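Local coordinates for uncharacterized protein (Mannheimia succiniciproducens, PDB 3KG4) that processes CRISPR precursor transcripts into crRNA as a metal-independent Cas5d endoribonuclease of an adaptive immune system against viruses and other mobile elements, at residues R27-V32 against T109-V114; R39-A44 against P154-R159; I51-D56 against A120-T125; G189-D194 against F206-K211. One frame throughout, in Å; residues are numbered along the deposited sequence. Where two conformers were deposited one is given.

Interaction 1 (R27-V32 against T109-V114); sequences RVSYDV and TVLKDV
Two backbone hydrogen bonds join Arg27-Ser29 to Thr109 as a single parallel beta bridge. Thr109 N donates to Arg27 O (2.9 Å), and Thr109 O accepts from Ser29 N at 3.0 Å, so one residue of strand 107-112 reaches both ways round Val28. Val28 and Thr109 are the bridging pair, with CA atoms 4.7 Å apart and both side chains on the same face of the sheet. Strand 107-112 belongs to the smaller mixed sheet, where it also pairs antiparallel with 15-16 and 66-70. Past the bridge the contact passes to van der Waals packing of the Leu111 methyls against main-chain oxygens. Leu111 CD1 sits 3.4 Å from Tyr30 O and Leu111 CD2 3.4 Å from Asp31 O, while Ser29 OG is 3.6 Å from Leu111 CD1. A third polar link stays within 27-32. With OG anti to the backbone N (chi1 -180°), Ser29 OG reaches Tyr30 O at 2.7 Å, on a lone pair in the carbonyl plane; the same OG is hydrogen-bonded to Phe18 N. Arg186 pairs with the carboxylate of Asp31. Direct polar pairing across the segments therefore rests on main-chain atoms, with Leu111 methyls against carbonyl oxygens beyond the bridge.

Interaction 2 (R39-A44 against P154-R159); sequences RGILSA and PCMGVR
Ile41 on helix 35-45 lays both branches of its side chain against the loop at 154-156, and the close packing centres there. Its CG2 meets Pro154 CB at 3.9 Å, the two side chains crossing at about a right angle, while CG1 presses on the carbonyl of the next residue, 3.4 Å from Cys155 O. CG1 stands anti to the carbonyl carbon (chi1 -75°), and with chi2 extended at 174° Ile41 CD1 also comes within 3.5 Å of Cys155 O. One helical turn on, Ala44 CB touches Pro154 CB from 4.2 Å. In the fold, the helix lies on the seven-stranded antiparallel sheet, with Ile41 also resting on Leu9 and Ile11 of strand 7-13; the loop runs from helix 135-146 toward the edge strand 164-167 and packs against the helix at Ile41 and Ala44. The packing is looser toward Met156, where SD stays 4.3 Å from Ile41 CD1, and Cys155 contributes its carbonyl oxygen, its CB being directed away from the helix. On the more solvent-accessible part of the helix, Gly40 is exposed and Ser43 partly so; Ser43 N and OG reach Arg39 O from opposite faces of its carbonyl plane, OG at 2.8 Å.

Interaction 3 (I51-D56 against A120-T125); sequences INWVID and AHAVMT
Val54 and His121 point the same way, side by side, from neighbouring antiparallel strands 51-60 and 114-124 of the central sheet. The isopropyl group lies over one face of the imidazole, a CH-pi contact with Val54 CB 4.0 Å from the ring centroid and offset toward the rim. The backbones form a hydrogen-bonded pair, in which Val54 N reaches His121 O at 2.7 Å. Val123 continues this face, its CG1 lying 3.9 Å from Val54 CG2. On the other face Trp53 swings its benzo edge under the partner strand: CE3 is near His121 O, close to the ring plane, and CZ3 comes within 3.9 Å of Ala122 CB. Ile51 CD1 lies over one face of the indole, toward its rim, Trp53 NE1 bonds to His46 O, and Phe141 meets the ring edge-to-face. Ile51 CG2 also touches the folded end of Met124, 3.8 Å from CE. The Trp53 face lies against the helices; the His121 face is more accessible to solvent. With CG between the backbone N and the carbonyl carbon (chi1 67°), the His121 ring lies nearly coplanar with the Asp56 carboxylate, 4° apart, and ND1 donates to the syn lone pair of OD2 at 2.7 Å.

Interaction 4 (G189-D194 against F206-K211); sequences GWMLHD and FRAELK
Met191 N donates to Phe206 O at 2.9 Å, and Phe206 N returns a bond of the same length to Met191 O, closing the hydrogen-bonded pair. Farther along, Ala208 N binds Gly189 O at 3.0 Å, with the non-hydrogen-bonded pair Trp190-Arg207 in between. Trp190 and Arg207 share one face of the sheet. Arg207 crosses the indole at about a right angle: Arg207 CB stands 4.0 Å from the centroid of the Trp190 six-membered ring, a CH-pi contact over the face. The chain, bent at chi2 (52°), then carries Arg207 CZ to 4.8 Å from the centroid of the Trp190 five-membered ring, an off-centre cation-pi contact. The guanidinium plane is inclined 58° to the indole, and NH1 pairs with Asp187. The other face is apolar. Met191 SD lies 3.6 Å from Ala208 CB, and Met191 CB meets Phe206 CE2, whose ring edge also approaches Leu192 O in plane at 3.6 Å. The His193 and Phe206 ring planes are 59° apart, an oblique pair, and His193 NE2 bonds to Pro218 O. Beyond the paired residues a classic beta bulge sets both His193 and Asp194 opposite His204. The two strands, 186-195 and 203-211, end the seven-stranded sheet; Phe206 touches Ile215 of strand 214-216 and Pro35 of helix 35-45.

Interactions 3 and 4 belong to the seven-stranded antiparallel sheet, centres about 19 Å apart: interaction 3 pairs inner strands 114-124 and 51-60, interaction 4 the edge hairpin. Interaction 2 lies over the sheet, where Leu42 packs on Ala120 and Ile55, and Arg39 forms a salt bridge with Asp194. Interaction 1 lies in the smaller mixed sheet, its centre about 26 Å from that of interaction 3, yet joins the body through Val114 on Met156 and a probable hydrogen bond from Leu192 N to Tyr30 OH. It alternates in sequence with 2 and 3, 3 falls within the span of 2, and 4 follows. Helix 35-45 contacts strand 51-60 and reaches 186-195, joining inner and edge strands within one Cas5 fold.

Interaction 1 (R27-V32 against T109-V114)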
loop_
_atom_site.group_PDB
_atom_site.type_symbol
_atom_site.label_atom_id
_atom_site.label_comp_id
_atom_site.label_asym_id
_atom_site.label_seq_id
_atom_site.Cartn_x
_atom_site.Cartn_y
_atom_site.Cartn_z
ATOM N N ARG A 27 -4.519 -3.249 -19.854
ATOM C CA ARG A 27 -4.241 -3.006 -18.453
ATOM C C ARG A 27 -3.175 -1.901 -18.365
ATOM O O ARG A 27 -2.114 -2.005 -18.966
ATOM C CB ARG A 27 -3.735 -4.288 -17.859
ATOM C CG ARG A 27 -3.449 -4.299 -16.409
ATOM C CD ARG A 27 -3.308 -5.773 -15.881
ATOM N NE ARG A 27 -4.592 -6.490 -15.838
ATOM C CZ ARG A 27 -4.799 -7.661 -15.221
ATOM N NH1 ARG A 27 -3.823 -8.303 -14.571
ATOM N NH2 ARG A 27 -6.003 -8.210 -15.256
ATOM N N VAL A 28 -3.497 -0.856 -17.629
ATOM C CA VAL A 28 -2.600 0.283 -17.394
ATOM C C VAL A 28 -2.592 0.611 -15.896
ATOM O O VAL A 28 -3.643 0.734 -15.299
ATOM C CB VAL A 28 -3.073 1.553 -18.135
ATOM C CG1 VAL A 28 -2.113 2.723 -17.873
ATOM C CG2 VAL A 28 -3.193 1.284 -19.672
ATOM N N SER A 29 -1.400 0.695 -15.319
ATOM C CA SER A 29 -1.252 0.953 -13.868
ATOM C C SER A 29 -1.485 2.436 -13.548
ATOM O O SER A 29 -1.186 3.356 -14.329
ATOM C CB SER A 29 0.154 0.558 -13.391
ATOM O OG SER A 29 0.366 0.775 -11.969
ATOM N N TYR A 30 -2.016 2.648 -12.362
ATOM C CA TYR A 30 -1.947 3.920 -11.723
ATOM C C TYR A 30 -0.481 4.286 -11.516
ATOM O O TYR A 30 0.416 3.432 -11.632
ATOM C CB TYR A 30 -2.614 3.838 -10.401
ATOM C CG TYR A 30 -4.102 3.937 -10.369
ATOM C CD1 TYR A 30 -4.756 5.103 -10.781
ATOM C CD2 TYR A 30 -4.855 2.930 -9.818
ATOM C CE1 TYR A 30 -6.138 5.223 -10.685
ATOM C CE2 TYR A 30 -6.241 3.036 -9.720
ATOM C CZ TYR A 30 -6.863 4.195 -10.159
ATOM O OH TYR A 30 -8.225 4.344 -10.057
ATOM N N ASP A 31 -0.240 5.560 -11.234
ATOM C CA ASP A 31 1.113 6.073 -11.039
ATOM C C ASP A 31 1.774 5.601 -9.766
ATOM O O ASP A 31 3.006 5.586 -9.704
ATOM C CB ASP A 31 1.124 7.628 -11.015
ATOM C CG ASP A 31 0.770 8.243 -12.323
ATOM O OD1 ASP A 31 0.375 7.518 -13.258
ATOM O OD2 ASP A 31 0.946 9.492 -12.452
ATOM N N VAL A 32 0.973 5.224 -8.780
ATOM C CA VAL A 32 1.454 4.781 -7.470
ATOM C C VAL A 32 0.484 3.722 -6.936
ATOM O O VAL A 32 -0.637 3.533 -7.433
ATOM C CB VAL A 32 1.482 5.954 -6.441
ATOM C CG1 VAL A 32 2.386 7.164 -6.959
ATOM C CG2 VAL A 32 0.065 6.479 -6.177
ATOM N N THR A 109 0.741 -1.970 -19.384
ATOM C CA THR A 109 1.680 -0.902 -19.066
ATOM C C THR A 109 1.810 -0.831 -17.541
ATOM O O THR A 109 0.874 -0.505 -16.852
ATOM C CB THR A 109 1.268 0.420 -19.702
ATOM O OG1 THR A 109 1.230 0.221 -21.129
ATOM C CG2 THR A 109 2.303 1.501 -19.375
ATOM N N VAL A 110 3.002 -1.140 -17.051
ATOM C CA VAL A 110 3.238 -1.342 -15.637
ATOM C C VAL A 110 4.313 -0.385 -15.133
ATOM O O VAL A 110 5.103 0.178 -15.925
ATOM C CB VAL A 110 3.663 -2.795 -15.377
ATOM C CG1 VAL A 110 2.613 -3.775 -15.999
ATOM C CG2 VAL A 110 5.065 -3.060 -15.903
ATOM N N LEU A 111 4.294 -0.155 -13.831
ATOM C CA LEU A 111 5.350 0.609 -13.194
ATOM C C LEU A 111 6.588 -0.214 -13.155
ATOM O O LEU A 111 6.539 -1.450 -13.006
ATOM C CB LEU A 111 4.939 1.013 -11.779
ATOM C CG LEU A 111 3.830 2.064 -11.696
ATOM C CD1 LEU A 111 3.220 2.060 -10.283
ATOM C CD2 LEU A 111 4.325 3.500 -12.085
ATOM N N LYS A 112 7.717 0.464 -13.252
ATOM C CA LYS A 112 9.003 -0.169 -13.112
ATOM C C LYS A 112 9.766 0.420 -11.921
ATOM O O LYS A 112 9.792 1.636 -11.743
ATOM C CB LYS A 112 9.791 0.027 -14.411
ATOM C CG LYS A 112 11.138 -0.581 -14.429
ATOM C CD LYS A 112 11.825 -0.322 -15.774
ATOM C CE LYS A 112 13.061 -1.192 -15.910
ATOM N NZ LYS A 112 12.649 -2.586 -16.255
ATOM N N ASP A 113 10.397 -0.461 -11.143
ATOM C CA ASP A 113 11.343 -0.099 -10.072
ATOM C C ASP A 113 10.712 0.811 -9.020
ATOM O O ASP A 113 11.033 1.997 -8.909
ATOM C CB ASP A 113 12.611 0.537 -10.630
ATOM C CG ASP A 113 13.441 -0.434 -11.463
ATOM O OD1 ASP A 113 13.559 -1.645 -11.106
ATOM O OD2 ASP A 113 14.007 0.046 -12.471
ATOM N N VAL A 114 9.793 0.246 -8.264
ATOM C CA VAL A 114 9.022 1.010 -7.325
ATOM C C VAL A 114 9.508 0.707 -5.910
ATOM O O VAL A 114 10.021 -0.387 -5.644
ATOM C CB VAL A 114 7.505 0.643 -7.364
ATOM C CG1 VAL A 114 6.904 0.923 -8.716
ATOM C CG2 VAL A 114 7.269 -0.822 -6.991
#

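Interaction 2 (R39-A44 against P154-R159)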
loop_
_atom_site.group_PDB
_atom_site.type_symbol
_atom_site.label_atom_id
_atom_site.label_comp_id
_atom_site.label_asym_id
_atom_site.label_seq_id
_atom_site.Cartn_x
_atom_site.Cartn_y
_atom_site.Cartn_z
ATOM N N ARG A 39 -3.403 -2.128 1.615
ATOM C CA ARG A 39 -4.121 -2.840 2.621
ATOM C C ARG A 39 -4.060 -4.355 2.368
ATOM O O ARG A 39 -3.980 -5.132 3.320
ATOM C CB ARG A 39 -5.560 -2.345 2.668
ATOM C CG ARG A 39 -6.406 -3.001 3.746
ATOM C CD ARG A 39 -7.726 -2.271 3.993
ATOM N NE ARG A 39 -8.651 -2.588 2.914
ATOM C CZ ARG A 39 -9.567 -3.548 2.942
ATOM N NH1 ARG A 39 -9.743 -4.314 4.018
ATOM N NH2 ARG A 39 -10.342 -3.720 1.879
ATOM N N GLY A 40 -4.100 -4.750 1.100
ATOM C CA GLY A 40 -3.897 -6.158 0.708
ATOM C C GLY A 40 -2.539 -6.670 1.159
ATOM O O GLY A 40 -2.406 -7.805 1.629
ATOM N N ILE A 41 -1.527 -5.840 0.999
ATOM C CA ILE A 41 -0.177 -6.211 1.305
ATOM C C ILE A 41 -0.056 -6.392 2.828
ATOM O O ILE A 41 0.529 -7.387 3.278
ATOM C CB ILE A 41 0.838 -5.197 0.763
ATOM C CG1 ILE A 41 1.002 -5.325 -0.760
ATOM C CG2 ILE A 41 2.217 -5.319 1.494
ATOM C CD1 ILE A 41 1.891 -4.246 -1.371
ATOM N N LEU A 42 -0.632 -5.456 3.608
ATOM C CA LEU A 42 -0.600 -5.568 5.065
ATOM C C LEU A 42 -1.349 -6.831 5.563
ATOM O O LEU A 42 -0.841 -7.521 6.417
ATOM C CB LEU A 42 -1.193 -4.342 5.727
ATOM C CG LEU A 42 -0.508 -2.977 5.443
ATOM C CD1 LEU A 42 -1.201 -1.864 6.274
ATOM C CD2 LEU A 42 0.953 -2.991 5.733
ATOM N N SER A 43 -2.531 -7.087 5.010
ATOM C CA SER A 43 -3.366 -8.221 5.354
ATOM C C SER A 43 -2.716 -9.575 5.033
ATOM O O SER A 43 -2.960 -10.535 5.758
ATOM C CB SER A 43 -4.705 -8.095 4.637
ATOM O OG SER A 43 -5.316 -6.888 4.989
ATOM N N ALA A 44 -1.879 -9.627 3.996
ATOM C CA ALA A 44 -1.112 -10.815 3.608
ATOM C C ALA A 44 -0.072 -11.204 4.671
ATOM O O ALA A 44 0.210 -12.402 4.879
ATOM C CB ALA A 44 -0.414 -10.590 2.284
ATOM N N PRO A 154 2.770 -11.215 -0.443
ATOM C CA PRO A 154 2.214 -9.948 -0.957
ATOM C C PRO A 154 2.692 -9.637 -2.391
ATOM O O PRO A 154 3.775 -10.023 -2.811
ATOM C CB PRO A 154 2.704 -8.909 0.055
ATOM C CG PRO A 154 3.913 -9.479 0.663
ATOM C CD PRO A 154 3.739 -10.992 0.647
ATOM N N CYS A 155 1.847 -8.910 -3.117
ATOM C CA CYS A 155 2.118 -8.596 -4.501
ATOM C C CYS A 155 1.834 -7.125 -4.745
ATOM O O CYS A 155 1.099 -6.489 -3.997
ATOM C CB CYS A 155 1.290 -9.472 -5.446
ATOM S SG CYS A 155 -0.444 -9.109 -5.535
ATOM N N MET A 156 2.467 -6.606 -5.790
ATOM C CA MET A 156 2.346 -5.234 -6.169
ATOM C C MET A 156 1.243 -5.101 -7.211
ATOM O O MET A 156 1.514 -4.815 -8.355
ATOM C CB MET A 156 3.675 -4.774 -6.727
ATOM C CG MET A 156 4.725 -4.676 -5.664
ATOM S SD MET A 156 4.439 -3.204 -4.616
ATOM C CE MET A 156 6.101 -2.843 -4.352
ATOM N N GLY A 157 0.006 -5.321 -6.782
ATOM C CA GLY A 157 -1.173 -5.064 -7.581
ATOM C C GLY A 157 -1.684 -6.237 -8.395
ATOM O O GLY A 157 -2.884 -6.353 -8.592
ATOM N N VAL A 158 -0.793 -7.055 -8.919
ATOM C CA VAL A 158 -1.202 -8.281 -9.618
ATOM C C VAL A 158 -0.318 -9.420 -9.173
ATOM O O VAL A 158 0.849 -9.229 -8.840
ATOM C CB VAL A 158 -1.145 -8.140 -11.170
ATOM C CG1 VAL A 158 -2.181 -7.083 -11.660
ATOM C CG2 VAL A 158 0.267 -7.801 -11.621
ATOM N N ARG A 159 -0.871 -10.629 -9.220
ATOM C CA ARG A 159 -0.205 -11.809 -8.649
ATOM C C ARG A 159 1.222 -12.048 -9.159
ATOM O O ARG A 159 2.083 -12.472 -8.409
ATOM C CB ARG A 159 -1.103 -13.069 -8.839
#

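Interaction 3 (I51-D56 against A120-T125)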
loop_
_atom_site.group_PDB
_atom_site.type_symbol
_atom_site.label_atom_id
_atom_site.label_comp_id
_atom_site.label_asym_id
_atom_site.label_seq_id
_atom_site.Cartn_x
_atom_site.Cartn_y
_atom_site.Cartn_z
ATOM N N ILE A 51 -9.921 -7.285 13.092
ATOM C CA ILE A 51 -9.319 -5.984 12.697
ATOM C C ILE A 51 -9.431 -5.654 11.205
ATOM O O ILE A 51 -9.618 -6.532 10.372
ATOM C CB ILE A 51 -7.822 -5.895 13.067
ATOM C CG1 ILE A 51 -7.019 -6.948 12.310
ATOM C CG2 ILE A 51 -7.647 -5.984 14.622
ATOM C CD1 ILE A 51 -5.568 -6.596 12.055
ATOM N N ASN A 52 -9.309 -4.357 10.905
ATOM C CA ASN A 52 -9.131 -3.852 9.546
ATOM C C ASN A 52 -7.946 -2.908 9.582
ATOM O O ASN A 52 -7.781 -2.144 10.549
ATOM C CB ASN A 52 -10.392 -3.119 9.021
ATOM C CG ASN A 52 -11.476 -4.092 8.496
ATOM O OD1 ASN A 52 -12.680 -3.878 8.720
ATOM N ND2 ASN A 52 -11.047 -5.168 7.812
ATOM N N TRP A 53 -7.086 -3.031 8.577
ATOM C CA TRP A 53 -5.965 -2.124 8.402
ATOM C C TRP A 53 -6.441 -0.854 7.721
ATOM O O TRP A 53 -7.111 -0.909 6.666
ATOM C CB TRP A 53 -4.885 -2.754 7.568
ATOM C CG TRP A 53 -4.185 -3.838 8.224
ATOM C CD1 TRP A 53 -4.184 -5.144 7.867
ATOM C CD2 TRP A 53 -3.329 -3.725 9.365
ATOM N NE1 TRP A 53 -3.356 -5.863 8.715
ATOM C CE2 TRP A 53 -2.850 -5.014 9.659
ATOM C CE3 TRP A 53 -2.930 -2.654 10.173
ATOM C CZ2 TRP A 53 -1.997 -5.265 10.736
ATOM C CZ3 TRP A 53 -2.105 -2.902 11.252
ATOM C CH2 TRP A 53 -1.624 -4.187 11.509
ATOM N N VAL A 54 -6.102 0.286 8.300
ATOM C CA VAL A 54 -6.475 1.572 7.693
ATOM C C VAL A 54 -5.206 2.286 7.208
ATOM O O VAL A 54 -4.314 2.544 8.014
ATOM C CB VAL A 54 -7.266 2.416 8.708
ATOM C CG1 VAL A 54 -7.559 3.848 8.158
ATOM C CG2 VAL A 54 -8.551 1.682 9.089
ATOM N N ILE A 55 -5.131 2.624 5.906
ATOM C CA ILE A 55 -3.935 3.254 5.358
ATOM C C ILE A 55 -4.000 4.748 5.686
ATOM O O ILE A 55 -5.026 5.411 5.429
ATOM C CB ILE A 55 -3.797 3.045 3.844
ATOM C CG1 ILE A 55 -3.897 1.556 3.476
ATOM C CG2 ILE A 55 -2.438 3.530 3.322
ATOM C CD1 ILE A 55 -2.935 0.665 4.230
ATOM N N ASP A 56 -2.910 5.267 6.232
ATOM C CA ASP A 56 -2.819 6.693 6.595
ATOM C C ASP A 56 -1.945 7.484 5.626
ATOM O O ASP A 56 -2.289 8.617 5.227
ATOM C CB ASP A 56 -2.295 6.834 8.017
ATOM C CG ASP A 56 -3.194 6.178 9.022
ATOM O OD1 ASP A 56 -4.392 6.506 9.034
ATOM O OD2 ASP A 56 -2.703 5.301 9.783
ATOM N N ALA A 120 0.164 2.925 8.427
ATOM C CA ALA A 120 -1.165 2.401 8.686
ATOM C C ALA A 120 -1.401 2.185 10.172
ATOM O O ALA A 120 -0.431 2.093 10.967
ATOM C CB ALA A 120 -1.363 1.009 7.919
ATOM N N HIS A 121 -2.666 2.060 10.536
ATOM C CA HIS A 121 -3.029 1.610 11.867
ATOM C C HIS A 121 -4.166 0.583 11.774
ATOM O O HIS A 121 -4.779 0.385 10.696
ATOM C CB HIS A 121 -3.421 2.817 12.744
ATOM C CG HIS A 121 -4.671 3.505 12.313
ATOM N ND1 HIS A 121 -4.703 4.479 11.333
ATOM C CD2 HIS A 121 -5.941 3.361 12.736
ATOM C CE1 HIS A 121 -5.950 4.892 11.173
ATOM N NE2 HIS A 121 -6.719 4.210 12.001
ATOM N N ALA A 122 -4.445 -0.078 12.893
ATOM C CA ALA A 122 -5.529 -1.064 12.974
ATOM C C ALA A 122 -6.773 -0.469 13.644
ATOM O O ALA A 122 -6.658 0.359 14.541
ATOM C CB ALA A 122 -5.036 -2.331 13.751
ATOM N N VAL A 123 -7.957 -0.866 13.171
ATOM C CA VAL A 123 -9.224 -0.546 13.825
ATOM C C VAL A 123 -9.881 -1.885 14.142
ATOM O O VAL A 123 -9.668 -2.861 13.412
ATOM C CB VAL A 123 -10.156 0.323 12.939
ATOM C CG1 VAL A 123 -10.560 -0.407 11.652
ATOM C CG2 VAL A 123 -11.422 0.738 13.713
ATOM N N MET A 124 -10.618 -1.934 15.258
ATOM C CA MET A 124 -11.348 -3.136 15.653
ATOM C C MET A 124 -12.661 -3.149 14.893
ATOM O O MET A 124 -13.265 -2.111 14.700
ATOM C CB MET A 124 -11.621 -3.161 17.168
ATOM C CG MET A 124 -10.396 -2.948 18.040
ATOM S SD MET A 124 -9.000 -3.955 17.618
ATOM C CE MET A 124 -9.682 -5.594 17.838
ATOM N N THR A 125 -13.060 -4.322 14.424
ATOM C CA THR A 125 -14.345 -4.503 13.727
ATOM C C THR A 125 -15.461 -4.892 14.717
ATOM O O THR A 125 -15.187 -5.255 15.864
ATOM C CB THR A 125 -14.245 -5.597 12.623
ATOM O OG1 THR A 125 -14.010 -6.890 13.210
ATOM C CG2 THR A 125 -13.127 -5.282 11.657
#

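Interaction 4 (G189-D194 against F206-K211)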
loop_
_atom_site.group_PDB
_atom_site.type_symbol
_atom_site.label_atom_id
_atom_site.label_comp_id
_atom_site.label_asym_id
_atom_site.label_seq_id
_atom_site.Cartn_x
_atom_site.Cartn_y
_atom_site.Cartn_z
ATOM N N GLY A 189 -4.611 13.007 -9.270
ATOM C CA GLY A 189 -5.989 12.901 -9.764
ATOM C C GLY A 189 -6.799 11.899 -8.932
ATOM O O GLY A 189 -6.412 11.513 -7.821
ATOM N N TRP A 190 -7.927 11.485 -9.479
ATOM C CA TRP A 190 -8.845 10.603 -8.762
ATOM C C TRP A 190 -8.339 9.167 -8.851
ATOM O O TRP A 190 -7.937 8.708 -9.914
ATOM C CB TRP A 190 -10.239 10.744 -9.344
ATOM C CG TRP A 190 -10.820 12.075 -9.099
ATOM C CD1 TRP A 190 -10.985 13.101 -10.011
ATOM C CD2 TRP A 190 -11.301 12.566 -7.857
ATOM N NE1 TRP A 190 -11.530 14.212 -9.367
ATOM C CE2 TRP A 190 -11.733 13.899 -8.059
ATOM C CE3 TRP A 190 -11.432 12.007 -6.578
ATOM C CZ2 TRP A 190 -12.289 14.644 -7.052
ATOM C CZ3 TRP A 190 -11.957 12.748 -5.590
ATOM C CH2 TRP A 190 -12.390 14.065 -5.824
ATOM N N MET A 191 -8.269 8.488 -7.724
ATOM C CA MET A 191 -7.698 7.136 -7.710
ATOM C C MET A 191 -8.607 6.315 -6.834
ATOM O O MET A 191 -9.208 6.841 -5.899
ATOM C CB MET A 191 -6.291 7.105 -7.069
ATOM C CG MET A 191 -5.135 7.724 -7.859
ATOM S SD MET A 191 -3.426 7.402 -7.278
ATOM C CE MET A 191 -3.544 5.536 -7.054
ATOM N N LEU A 192 -8.660 5.011 -7.095
ATOM C CA LEU A 192 -9.373 4.104 -6.218
ATOM C C LEU A 192 -8.830 4.219 -4.821
ATOM O O LEU A 192 -7.613 4.181 -4.662
ATOM C CB LEU A 192 -9.146 2.673 -6.705
ATOM C CG LEU A 192 -9.916 1.631 -5.891
ATOM C CD1 LEU A 192 -11.399 1.781 -6.271
ATOM C CD2 LEU A 192 -9.343 0.236 -6.231
ATOM N N HIS A 193 -9.714 4.425 -3.837
ATOM C CA HIS A 193 -9.365 4.330 -2.438
ATOM C C HIS A 193 -9.529 2.822 -2.058
ATOM O O HIS A 193 -8.573 2.140 -1.692
ATOM C CB HIS A 193 -10.284 5.208 -1.614
ATOM C CG HIS A 193 -9.876 5.376 -0.180
ATOM N ND1 HIS A 193 -9.309 4.363 0.565
ATOM C CD2 HIS A 193 -9.977 6.437 0.655
ATOM C CE1 HIS A 193 -9.041 4.800 1.783
ATOM N NE2 HIS A 193 -9.451 6.055 1.872
ATOM N N ASP A 194 -10.743 2.311 -2.152
ATOM C CA ASP A 194 -10.972 0.870 -1.904
ATOM C C ASP A 194 -12.354 0.490 -2.416
ATOM O O ASP A 194 -13.093 1.345 -2.851
ATOM C CB ASP A 194 -10.848 0.560 -0.389
ATOM C CG ASP A 194 -10.061 -0.733 -0.087
ATOM O OD1 ASP A 194 -9.292 -0.723 0.924
ATOM O OD2 ASP A 194 -10.202 -1.734 -0.860
ATOM N N PHE A 206 -10.672 8.631 -4.229
ATOM C CA PHE A 206 -10.206 9.794 -3.462
ATOM C C PHE A 206 -9.264 10.608 -4.356
ATOM O O PHE A 206 -8.691 10.098 -5.330
ATOM C CB PHE A 206 -9.516 9.418 -2.133
ATOM C CG PHE A 206 -8.112 8.909 -2.265
ATOM C CD1 PHE A 206 -7.048 9.612 -1.699
ATOM C CD2 PHE A 206 -7.818 7.708 -2.943
ATOM C CE1 PHE A 206 -5.747 9.157 -1.812
ATOM C CE2 PHE A 206 -6.533 7.244 -3.031
ATOM C CZ PHE A 206 -5.487 7.948 -2.474
ATOM N N ARG A 207 -9.071 11.857 -3.959
ATOM C CA ARG A 207 -8.160 12.739 -4.676
ATOM C C ARG A 207 -6.782 12.540 -4.119
ATOM O O ARG A 207 -6.464 12.943 -2.979
ATOM C CB ARG A 207 -8.609 14.209 -4.604
ATOM C CG ARG A 207 -7.804 15.126 -5.513
ATOM C CD ARG A 207 -7.721 14.653 -6.945
ATOM N NE ARG A 207 -7.253 15.733 -7.818
ATOM C CZ ARG A 207 -8.036 16.684 -8.325
ATOM N NH1 ARG A 207 -7.486 17.639 -9.092
ATOM N NH2 ARG A 207 -9.351 16.688 -8.062
ATOM N N ALA A 208 -5.936 11.905 -4.925
ATOM C CA ALA A 208 -4.608 11.548 -4.497
ATOM C C ALA A 208 -3.645 12.684 -4.798
ATOM O O ALA A 208 -3.498 13.055 -5.945
ATOM C CB ALA A 208 -4.146 10.298 -5.222
ATOM N N GLU A 209 -2.968 13.194 -3.767
ATOM C CA GLU A 209 -1.993 14.273 -3.975
ATOM C C GLU A 209 -0.700 13.940 -3.265
ATOM O O GLU A 209 -0.693 13.638 -2.066
ATOM C CB GLU A 209 -2.516 15.599 -3.489
ATOM C CG GLU A 209 -1.403 16.659 -3.606
ATOM C CD GLU A 209 -1.866 18.069 -3.341
ATOM O OE1 GLU A 209 -3.008 18.250 -2.857
ATOM O OE2 GLU A 209 -1.051 18.990 -3.620
ATOM N N LEU A 210 0.367 13.964 -4.037
ATOM C CA LEU A 210 1.714 13.767 -3.537
ATOM C C LEU A 210 2.204 15.127 -3.021
ATOM O O LEU A 210 2.296 16.081 -3.786
ATOM C CB LEU A 210 2.558 13.286 -4.702
ATOM C CG LEU A 210 3.811 12.478 -4.573
ATOM C CD1 LEU A 210 3.814 11.424 -3.412
ATOM C CD2 LEU A 210 4.001 11.827 -5.925
ATOM N N LYS A 211 2.455 15.233 -1.737
ATOM C CA LYS A 211 2.978 16.490 -1.163
ATOM C C LYS A 211 4.255 16.145 -0.438
ATOM O O LYS A 211 4.252 15.369 0.508
ATOM C CB LYS A 211 2.000 17.129 -0.198
ATOM C CG LYS A 211 0.689 17.513 -0.794
ATOM C CD LYS A 211 -0.288 18.071 0.273
ATOM C CE LYS A 211 -0.010 19.556 0.607
ATOM N NZ LYS A 211 -1.036 20.185 1.562
#